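Local coordinates for putative secreted protein (Streptomyces sp. SirexAA-E, PDB 4PEY) that successively releases glucose, along with laminaribiose, by exo-hydrolysis of the beta-1,3-glucan laminarin and its oligosaccharides, at residues 52-57 with 72-77; 110-115 with 132-137; 285-290 with 313-318. The protein carries 1 engineered substitution. All blocks are in the same frame, centred on the assembly; numbering follows the deposited sequence. Where two conformers were deposited one is given.

Contact 1 of 3, residues 52-57 with 72-77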
loop_
_atom_site.group_PDB
_atom_site.type_symbol
_atom_site.label_atom_id
_atom_site.label_comp_id
_atom_site.label_asym_id
_atom_site.label_seq_id
_atom_site.Cartn_x
_atom_site.Cartn_y
_atom_site.Cartn_z
ATOM N N THR A 52 -11.811 3.311 -15.889
ATOM C CA THR A 52 -12.258 4.276 -14.892
ATOM C C THR A 52 -13.410 3.762 -14.028
ATOM O O THR A 52 -13.853 4.456 -13.110
ATOM C CB THR A 52 -12.678 5.602 -15.554
ATOM O OG1 THR A 52 -13.628 5.344 -16.596
ATOM C CG2 THR A 52 -11.458 6.318 -16.147
ATOM N N ASP A 53 -13.881 2.546 -14.286
ATOM C CA ASP A 53 -14.938 1.994 -13.448
ATOM C C ASP A 53 -14.377 1.614 -12.070
ATOM O O ASP A 53 -13.205 1.254 -11.939
ATOM C CB ASP A 53 -15.607 0.794 -14.128
ATOM C CG ASP A 53 -16.563 1.214 -15.254
ATOM O OD1 ASP A 53 -16.941 2.404 -15.328
ATOM O OD2 ASP A 53 -16.959 0.349 -16.053
ATOM N N ARG A 54 -15.225 1.730 -11.047
ATOM C CA ARG A 54 -14.852 1.520 -9.645
ATOM C C ARG A 54 -16.006 0.867 -8.898
ATOM O O ARG A 54 -17.151 1.281 -9.070
ATOM C CB ARG A 54 -14.509 2.852 -8.961
ATOM C CG ARG A 54 -13.345 3.625 -9.567
ATOM C CD ARG A 54 -12.042 2.895 -9.313
ATOM N NE ARG A 54 -10.865 3.690 -9.667
ATOM C CZ ARG A 54 -10.305 3.726 -10.875
ATOM N NH1 ARG A 54 -10.830 3.037 -11.882
ATOM N NH2 ARG A 54 -9.225 4.470 -11.085
ATOM N N TYR A 55 -15.714 -0.110 -8.037
ATOM C CA TYR A 55 -16.768 -0.822 -7.311
ATOM C C TYR A 55 -16.391 -1.131 -5.882
ATOM O O TYR A 55 -15.272 -1.600 -5.623
ATOM C CB TYR A 55 -17.111 -2.150 -7.993
ATOM C CG TYR A 55 -17.625 -2.034 -9.397
ATOM C CD1 TYR A 55 -16.750 -2.045 -10.476
ATOM C CD2 TYR A 55 -18.984 -1.938 -9.651
ATOM C CE1 TYR A 55 -17.211 -1.947 -11.763
ATOM C CE2 TYR A 55 -19.458 -1.843 -10.940
ATOM C CZ TYR A 55 -18.567 -1.850 -11.990
ATOM O OH TYR A 55 -19.033 -1.756 -13.280
ATOM N N ALA A 56 -17.339 -0.924 -4.963
ATOM C CA ALA A 56 -17.199 -1.433 -3.598
ATOM C C ALA A 56 -18.300 -2.445 -3.339
ATOM O O ALA A 56 -19.476 -2.159 -3.576
ATOM C CB ALA A 56 -17.257 -0.306 -2.567
ATOM N N LEU A 57 -17.911 -3.629 -2.872
ATOM C CA LEU A 57 -18.853 -4.686 -2.504
ATOM C C LEU A 57 -18.897 -4.750 -0.982
ATOM O O LEU A 57 -17.879 -5.011 -0.336
ATOM C CB LEU A 57 -18.434 -6.039 -3.090
ATOM C CG LEU A 57 -18.020 -6.037 -4.567
ATOM C CD1 LEU A 57 -17.511 -7.412 -4.987
ATOM C CD2 LEU A 57 -19.178 -5.577 -5.452
ATOM N N GLY A 72 -11.677 -8.515 -9.165
ATOM C CA GLY A 72 -10.911 -7.934 -10.256
ATOM C C GLY A 72 -10.307 -6.587 -9.911
ATOM O O GLY A 72 -10.208 -6.233 -8.735
ATOM N N PHE A 73 -9.897 -5.834 -10.931
ATOM C CA PHE A 73 -9.333 -4.504 -10.722
ATOM C C PHE A 73 -10.349 -3.552 -10.091
ATOM O O PHE A 73 -11.551 -3.674 -10.331
ATOM C CB PHE A 73 -8.839 -3.908 -12.045
ATOM C CG PHE A 73 -7.554 -4.513 -12.543
ATOM C CD1 PHE A 73 -7.566 -5.579 -13.437
ATOM C CD2 PHE A 73 -6.327 -4.027 -12.091
ATOM C CE1 PHE A 73 -6.376 -6.135 -13.890
ATOM C CE2 PHE A 73 -5.138 -4.575 -12.537
ATOM C CZ PHE A 73 -5.159 -5.633 -13.436
ATOM N N TYR A 74 -9.841 -2.614 -9.292
ATOM C CA TYR A 74 -10.629 -1.521 -8.708
ATOM C C TYR A 74 -11.905 -2.010 -8.037
ATOM O O TYR A 74 -12.962 -1.385 -8.138
ATOM C CB TYR A 74 -10.977 -0.473 -9.770
ATOM C CG TYR A 74 -9.793 0.019 -10.567
ATOM C CD1 TYR A 74 -8.831 0.852 -9.995
ATOM C CD2 TYR A 74 -9.633 -0.352 -11.896
ATOM C CE1 TYR A 74 -7.742 1.307 -10.738
ATOM C CE2 TYR A 74 -8.550 0.087 -12.641
ATOM C CZ TYR A 74 -7.611 0.919 -12.059
ATOM O OH TYR A 74 -6.546 1.343 -12.819
ATOM N N THR A 75 -11.780 -3.121 -7.323
ATOM C CA THR A 75 -12.887 -3.688 -6.581
ATOM C C THR A 75 -12.455 -3.866 -5.129
ATOM O O THR A 75 -11.444 -4.514 -4.863
ATOM C CB THR A 75 -13.330 -5.044 -7.182
ATOM O OG1 THR A 75 -13.698 -4.857 -8.557
ATOM C CG2 THR A 75 -14.515 -5.591 -6.436
ATOM N N SER A 76 -13.198 -3.265 -4.198
ATOM C CA SER A 76 -13.008 -3.540 -2.780
ATOM C C SER A 76 -14.123 -4.458 -2.309
ATOM O O SER A 76 -15.252 -4.381 -2.804
ATOM C CB SER A 76 -13.004 -2.252 -1.944
ATOM O OG SER A 76 -14.226 -1.544 -2.071
ATOM N N ILE A 77 -13.812 -5.333 -1.358
ATOM C CA ILE A 77 -14.857 -6.147 -0.744
ATOM C C ILE A 77 -14.662 -6.114 0.761
ATOM O O ILE A 77 -13.535 -6.164 1.251
ATOM C CB ILE A 77 -14.861 -7.604 -1.289
ATOM C CG1 ILE A 77 -16.055 -8.385 -0.733
ATOM C CG2 ILE A 77 -13.539 -8.317 -1.006
ATOM C CD1 ILE A 77 -16.315 -9.679 -1.477
HETATM O O HOH W 1 -15.804 -2.605 -0.124
#
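Y55, A56 and L57 run parallel to T75, S76 and I77 as strands of neighbouring rungs of the parallel beta-helix of glycoside hydrolase family 55. Three backbone bonds define the ladder: Y55 N to Y74 O (3.0 Å), S76 N to Y55 O (3.0 Å) and L57 N to S76 O (2.8 Å). Before the strands, the R54 guanidinium lies flat on one face of the Y74 ring: centres 3.7 Å apart, planes at 4°, and CZ approaching CD1 to 3.3 Å, a cation-pi stack. The bend at chi2 (-69°) sets R54 CD beside Y74 CB. NH1 bonds D53 O and G51 O, while NE and NH2 bond L312 O and T314 OG1, fixing the plane's rotation. An alanine at R54 would probably leave that face of Y74 without its cation and those carbonyls and the T314 hydroxyl without these donors. Y74 OH is held separately by Q49 O and R374. On the face carrying Y55, T75 and L57, L57 CD1 packs against T75 CG2 at 3.8 Å. On the other, S76 OG sits 3.3 Å from A56 CB and 2.7 Å from a water that donates to L57 O.

Contact 2 of 3, residues 110-115 with 132-137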
loop_
_atom_site.group_PDB
_atom_site.type_symbol
_atom_site.label_atom_id
_atom_site.label_comp_id
_atom_site.label_asym_id
_atom_site.label_seq_id
_atom_site.Cartn_x
_atom_site.Cartn_y
_atom_site.Cartn_z
ATOM N N ARG A 110 -6.911 -3.524 -5.504
ATOM C CA ARG A 110 -8.123 -4.178 -5.017
ATOM C C ARG A 110 -7.943 -4.416 -3.523
ATOM O O ARG A 110 -6.848 -4.221 -3.005
ATOM C CB ARG A 110 -8.393 -5.483 -5.785
ATOM C CG ARG A 110 -7.313 -6.565 -5.630
ATOM C CD ARG A 110 -7.350 -7.546 -6.804
ATOM N NE ARG A 110 -6.817 -6.922 -8.013
ATOM C CZ ARG A 110 -6.917 -7.425 -9.242
ATOM N NH1 ARG A 110 -7.574 -8.569 -9.455
ATOM N NH2 ARG A 110 -6.378 -6.767 -10.263
ATOM N N SER A 111 -8.996 -4.803 -2.811
ATOM C CA SER A 111 -8.845 -4.971 -1.366
ATOM C C SER A 111 -9.890 -5.871 -0.738
ATOM O O SER A 111 -11.003 -5.990 -1.248
ATOM C CB SER A 111 -8.887 -3.605 -0.667
ATOM O OG SER A 111 -10.151 -2.986 -0.855
ATOM N N ALA A 112 -9.515 -6.482 0.385
ATOM C CA ALA A 112 -10.430 -7.273 1.218
ATOM C C ALA A 112 -10.275 -6.842 2.662
ATOM O O ALA A 112 -9.150 -6.691 3.137
ATOM C CB ALA A 112 -10.149 -8.769 1.086
ATOM N N GLU A 113 -11.392 -6.649 3.357
ATOM C CA GLU A 113 -11.351 -6.224 4.754
ATOM C C GLU A 113 -12.548 -6.718 5.572
ATOM O O GLU A 113 -13.674 -6.755 5.088
ATOM C CB GLU A 113 -11.266 -4.688 4.822
ATOM C CG GLU A 113 -11.132 -4.093 6.223
ATOM C CD GLU A 113 -10.790 -2.611 6.196
ATOM O OE1 GLU A 113 -11.245 -1.894 5.268
ATOM O OE2 GLU A 113 -10.057 -2.154 7.102
ATOM N N ASN A 114 -12.290 -7.098 6.819
ATOM C CA ASN A 114 -13.360 -7.263 7.814
ATOM C C ASN A 114 -14.362 -8.367 7.474
ATOM O O ASN A 114 -15.580 -8.200 7.624
ATOM C CB ASN A 114 -14.090 -5.921 8.016
ATOM C CG ASN A 114 -14.884 -5.872 9.318
ATOM O OD1 ASN A 114 -14.516 -6.510 10.305
ATOM N ND2 ASN A 114 -15.976 -5.105 9.324
ATOM N N LEU A 115 -13.827 -9.503 7.039
ATOM C CA LEU A 115 -14.619 -10.693 6.740
ATOM C C LEU A 115 -13.998 -11.923 7.377
ATOM O O LEU A 115 -12.772 -11.999 7.530
ATOM C CB LEU A 115 -14.721 -10.927 5.227
ATOM C CG LEU A 115 -15.475 -9.908 4.378
ATOM C CD1 LEU A 115 -15.090 -10.059 2.922
ATOM C CD2 LEU A 115 -16.972 -10.093 4.552
ATOM N N ALA A 132 -2.830 -4.279 -2.919
ATOM C CA ALA A 132 -3.939 -5.224 -2.796
ATOM C C ALA A 132 -4.076 -5.680 -1.342
ATOM O O ALA A 132 -3.885 -6.867 -1.021
ATOM C CB ALA A 132 -3.729 -6.415 -3.723
ATOM N N PRO A 133 -4.400 -4.732 -0.450
ATOM C CA PRO A 133 -4.373 -5.028 0.986
ATOM C C PRO A 133 -5.411 -6.044 1.459
ATOM O O PRO A 133 -6.519 -6.143 0.930
ATOM C CB PRO A 133 -4.646 -3.659 1.624
ATOM C CG PRO A 133 -5.438 -2.921 0.582
ATOM C CD PRO A 133 -4.806 -3.338 -0.717
ATOM N N PHE A 134 -5.019 -6.769 2.500
ATOM C CA PHE A 134 -5.795 -7.832 3.122
ATOM C C PHE A 134 -5.773 -7.497 4.620
ATOM O O PHE A 134 -4.771 -7.753 5.303
ATOM C CB PHE A 134 -5.137 -9.179 2.790
ATOM C CG PHE A 134 -5.976 -10.411 3.055
ATOM C CD1 PHE A 134 -6.830 -10.911 2.081
ATOM C CD2 PHE A 134 -5.820 -11.136 4.234
ATOM C CE1 PHE A 134 -7.568 -12.078 2.291
ATOM C CE2 PHE A 134 -6.545 -12.310 4.447
ATOM C CZ PHE A 134 -7.427 -12.771 3.475
ATOM N N ARG A 135 -6.844 -6.869 5.113
ATOM C CA ARG A 135 -6.895 -6.334 6.483
ATOM C C ARG A 135 -8.049 -6.876 7.309
ATOM O O ARG A 135 -9.145 -7.051 6.792
ATOM C CB ARG A 135 -7.042 -4.809 6.472
ATOM C CG ARG A 135 -5.870 -4.016 5.928
ATOM C CD ARG A 135 -6.210 -2.521 5.943
ATOM N NE ARG A 135 -5.152 -1.691 5.363
ATOM C CZ ARG A 135 -4.107 -1.207 6.027
ATOM N NH1 ARG A 135 -3.948 -1.470 7.324
ATOM N NH2 ARG A 135 -3.205 -0.470 5.379
ATOM N N ARG A 136 -7.813 -7.103 8.597
ATOM C CA ARG A 136 -8.892 -7.453 9.526
ATOM C C ARG A 136 -9.693 -8.642 8.995
ATOM O O ARG A 136 -10.923 -8.653 9.037
ATOM C CB ARG A 136 -9.808 -6.236 9.773
ATOM C CG ARG A 136 -10.596 -6.259 11.081
ATOM C CD ARG A 136 -11.554 -5.059 11.166
ATOM N NE ARG A 136 -12.336 -5.037 12.403
ATOM C CZ ARG A 136 -11.914 -4.501 13.541
ATOM N NH1 ARG A 136 -12.689 -4.521 14.619
ATOM N NH2 ARG A 136 -10.714 -3.942 13.601
ATOM N N MET A 137 -8.978 -9.647 8.499
ATOM C CA MET A 137 -9.600 -10.851 7.959
ATOM C C MET A 137 -9.431 -12.017 8.920
ATOM O O MET A 137 -8.398 -12.135 9.586
ATOM C CB MET A 137 -8.980 -11.216 6.601
ATOM C CG MET A 137 -9.151 -10.139 5.534
ATOM S SD MET A 137 -10.851 -9.942 4.943
ATOM C CE MET A 137 -11.089 -11.462 4.019
#
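A112 and E113 pair in parallel with F134 and R135 on successive rungs of the family 55 beta-helix, and three backbone bonds set the register. A112 N donates to P133 O (3.1 Å, 170° at the hydrogen), R135 N to A112 O (3.0 Å) and N114 N to R135 O (3.1 Å). P133 has no N-H to give R110 O, which meets P133 CD at 3.2 Å and a CA-H of A132; R110 is backbone-bonded to A131. At the other end N114 and R136 both adopt left-handed backbone angles, so the two chains turn together.

Apolar contacts gather on the side of A112 and F134. A112 CB lies 4.1 Å from F134 CD1, and M137 closes over both, its CG over the F134 ring face, offset toward the rim. Two bends, chi2 -70° and chi3 -70°, bring first SD and then CE back toward the partner chain, where CE reaches L115 CB at 3.9 Å. SD also takes a weak, long bond from L115 N (3.7 Å). Elsewhere S111 CB rests on P133 CG.

The polar side chains turn mainly to outside partners. Those of E113 and R135 lie obliquely across one another, yet E113 OE2 stays 5.2 Å from R135 NE; E113 OE1 is instead salt-bridged to K222, and R135 NE to D370. N114 and R136 run side by side, joined by at most a weak bond between OD1 and NE, doubtful because R136 has a second conformer; R136 NH1 bonds L82 O, and N114 ND2 binds G79 O and G81 O.

Cohesion between these rungs therefore comes from backbone bonds and methionine-centred apolar contact, while the charges of E113 and R135 tie the rungs to other parts of the chain.

Contact 3 of 3, residues 285-290 with 313-318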
loop_
_atom_site.group_PDB
_atom_site.type_symbol
_atom_site.label_atom_id
_atom_site.label_comp_id
_atom_site.label_asym_id
_atom_site.label_seq_id
_atom_site.Cartn_x
_atom_site.Cartn_y
_atom_site.Cartn_z
ATOM N N LEU A 285 -14.560 12.972 5.442
ATOM C CA LEU A 285 -14.730 12.704 4.013
ATOM C C LEU A 285 -14.865 11.214 3.745
ATOM O O LEU A 285 -14.020 10.431 4.169
ATOM C CB LEU A 285 -13.545 13.258 3.211
ATOM C CG LEU A 285 -13.350 14.779 3.275
ATOM C CD1 LEU A 285 -12.072 15.181 2.554
ATOM C CD2 LEU A 285 -14.548 15.519 2.684
ATOM N N LEU A 286 -15.928 10.831 3.042
ATOM C CA LEU A 286 -16.098 9.466 2.552
ATOM C C LEU A 286 -16.161 9.498 1.036
ATOM O O LEU A 286 -17.161 9.958 0.474
ATOM C CB LEU A 286 -17.371 8.824 3.121
ATOM C CG LEU A 286 -17.581 7.351 2.751
ATOM C CD1 LEU A 286 -16.546 6.475 3.448
ATOM C CD2 LEU A 286 -18.998 6.901 3.093
ATOM N N PHE A 287 -15.098 9.034 0.374
ATOM C CA PHE A 287 -15.067 9.027 -1.083
ATOM C C PHE A 287 -15.707 7.748 -1.611
ATOM O O PHE A 287 -15.152 6.654 -1.476
ATOM C CB PHE A 287 -13.629 9.157 -1.621
ATOM C CG PHE A 287 -12.998 10.498 -1.368
ATOM C CD1 PHE A 287 -12.405 10.779 -0.148
ATOM C CD2 PHE A 287 -12.990 11.477 -2.356
ATOM C CE1 PHE A 287 -11.814 12.015 0.085
ATOM C CE2 PHE A 287 -12.409 12.709 -2.123
ATOM C CZ PHE A 287 -11.819 12.977 -0.907
ATOM N N THR A 288 -16.878 7.882 -2.219
ATOM C CA THR A 288 -17.530 6.734 -2.833
ATOM C C THR A 288 -16.738 6.355 -4.094
ATOM O O THR A 288 -15.967 7.173 -4.609
ATOM C CB THR A 288 -19.008 7.043 -3.162
ATOM O OG1 THR A 288 -19.092 8.094 -4.132
ATOM C CG2 THR A 288 -19.748 7.467 -1.902
ATOM N N PRO A 289 -16.900 5.114 -4.588
ATOM C CA PRO A 289 -16.044 4.672 -5.699
ATOM C C PRO A 289 -16.266 5.481 -6.965
ATOM O O PRO A 289 -17.388 5.592 -7.457
ATOM C CB PRO A 289 -16.459 3.209 -5.912
ATOM C CG PRO A 289 -17.152 2.812 -4.622
ATOM C CD PRO A 289 -17.834 4.058 -4.166
ATOM N N GLY A 290 -15.186 6.053 -7.479
ATOM C CA GLY A 290 -15.252 6.830 -8.696
ATOM C C GLY A 290 -13.927 7.509 -8.935
ATOM O O GLY A 290 -12.969 7.286 -8.198
ATOM N N ALA A 313 -11.454 4.524 -4.876
ATOM C CA ALA A 313 -11.723 5.921 -5.197
ATOM C C ALA A 313 -10.425 6.631 -5.573
ATOM O O ALA A 313 -9.412 6.502 -4.886
ATOM C CB ALA A 313 -12.397 6.621 -4.018
ATOM N N THR A 314 -10.472 7.374 -6.669
ATOM C CA THR A 314 -9.274 7.905 -7.290
ATOM C C THR A 314 -9.361 9.410 -7.454
ATOM O O THR A 314 -10.394 9.927 -7.875
ATOM C CB THR A 314 -9.051 7.237 -8.667
ATOM O OG1 THR A 314 -8.828 5.837 -8.470
ATOM C CG2 THR A 314 -7.859 7.843 -9.417
ATOM N N ILE A 315 -8.269 10.100 -7.126
ATOM C CA ILE A 315 -8.188 11.543 -7.289
ATOM C C ILE A 315 -7.160 11.888 -8.360
ATOM O O ILE A 315 -6.014 11.444 -8.283
ATOM C CB ILE A 315 -7.801 12.240 -5.974
ATOM C CG1 ILE A 315 -8.827 11.915 -4.888
ATOM C CG2 ILE A 315 -7.687 13.746 -6.185
ATOM C CD1 ILE A 315 -8.339 12.177 -3.490
ATOM N N ILE A 316 -7.575 12.664 -9.362
ATOM C CA ILE A 316 -6.655 13.144 -10.386
ATOM C C ILE A 316 -6.524 14.656 -10.267
ATOM O O ILE A 316 -7.507 15.381 -10.439
ATOM C CB ILE A 316 -7.121 12.796 -11.815
ATOM C CG1 ILE A 316 -7.150 11.275 -12.023
ATOM C CG2 ILE A 316 -6.217 13.470 -12.861
ATOM C CD1 ILE A 316 -7.847 10.870 -13.324
ATOM N N PRO A 317 -5.313 15.141 -9.964
ATOM C CA PRO A 317 -5.106 16.590 -9.916
ATOM C C PRO A 317 -4.905 17.161 -11.322
ATOM O O PRO A 317 -4.005 16.734 -12.056
ATOM C CB PRO A 317 -3.845 16.733 -9.059
ATOM C CG PRO A 317 -3.059 15.471 -9.367
ATOM C CD PRO A 317 -4.089 14.385 -9.644
ATOM N N ASP A 318 -5.756 18.107 -11.697
ATOM C CA ASP A 318 -5.611 18.803 -12.973
ATOM C C ASP A 318 -4.678 20.000 -12.822
ATOM O O ASP A 318 -4.360 20.408 -11.699
ATOM C CB ASP A 318 -6.970 19.281 -13.497
ATOM C CG ASP A 318 -7.932 18.141 -13.787
ATOM O OD1 ASP A 318 -7.486 16.982 -13.958
ATOM O OD2 ASP A 318 -9.148 18.415 -13.865
#
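G290 and T314 make the one hydrogen bond between these segments: T314 N donates to G290 O at 2.9 Å, with 158° at the hydrogen and the donor lying nearly along the C=O axis. The same oxygen lies 3.5 Å from A313 CA in a bent CA-H...O contact, so G290 O is approached by two donors of unequal strength. The nearest CA pair is P289 and A313, 4.5 Å apart.

A313 CB is the pivot of the side-chain packing. It touches F287 CB at 3.7 Å and T288 O at 3.7 Å, and so fits against the bend that the chain makes on leaving the strand that ends at F287. CG of F287 lies anti to the carbonyl carbon, chi1 -68°, and the ring extends toward I315; CE2 stands 4.3 Å from I315 CD1, a looser contact that is doubtful because I315 has a second conformer. V266 and L337 also touch the F287 side chain. T314 meets the first segment mainly through its N-H; its OG1 is bonded to L312 O.

Strand 284-287 pairs in parallel with 306-309, and 291-294 with 314-317. The bend at 288-290 thus leads from one pairing to the other, and the bond from T314 N to G290 O opens the second. This is consistent with a corner between faces of a parallel beta-helix, with the methyl of A313, from the next rung, packed against the turn.

In the fold
Contacts 1 and 2 are consecutive steps of one ladder: strand 75-79 lies beside strand 110-113, with probable hydrogen bonds from I77 N to S111 O (2.9 Å) and from E113 N to I77 O (3.0 Å). Contact 3 belongs to the later set of parallel strands and meets contact 1 through R54 and A56: R54 NH2 to T314 OG1 (3.0 Å) is a probable hydrogen bond, and A56 CB packs on P289 CG (3.7 Å), consistent with the two beta-helices of family 55 touching here. Contacts 2 and 3 do not touch, their nearest atoms being about 9 Å apart. The Y74 and R110 side chains lie about 12 and 11 Å from a bound glucose; from the side chain of substrate-binding W402, Y74 is about 8 Å and R110 and T314 about 11 Å.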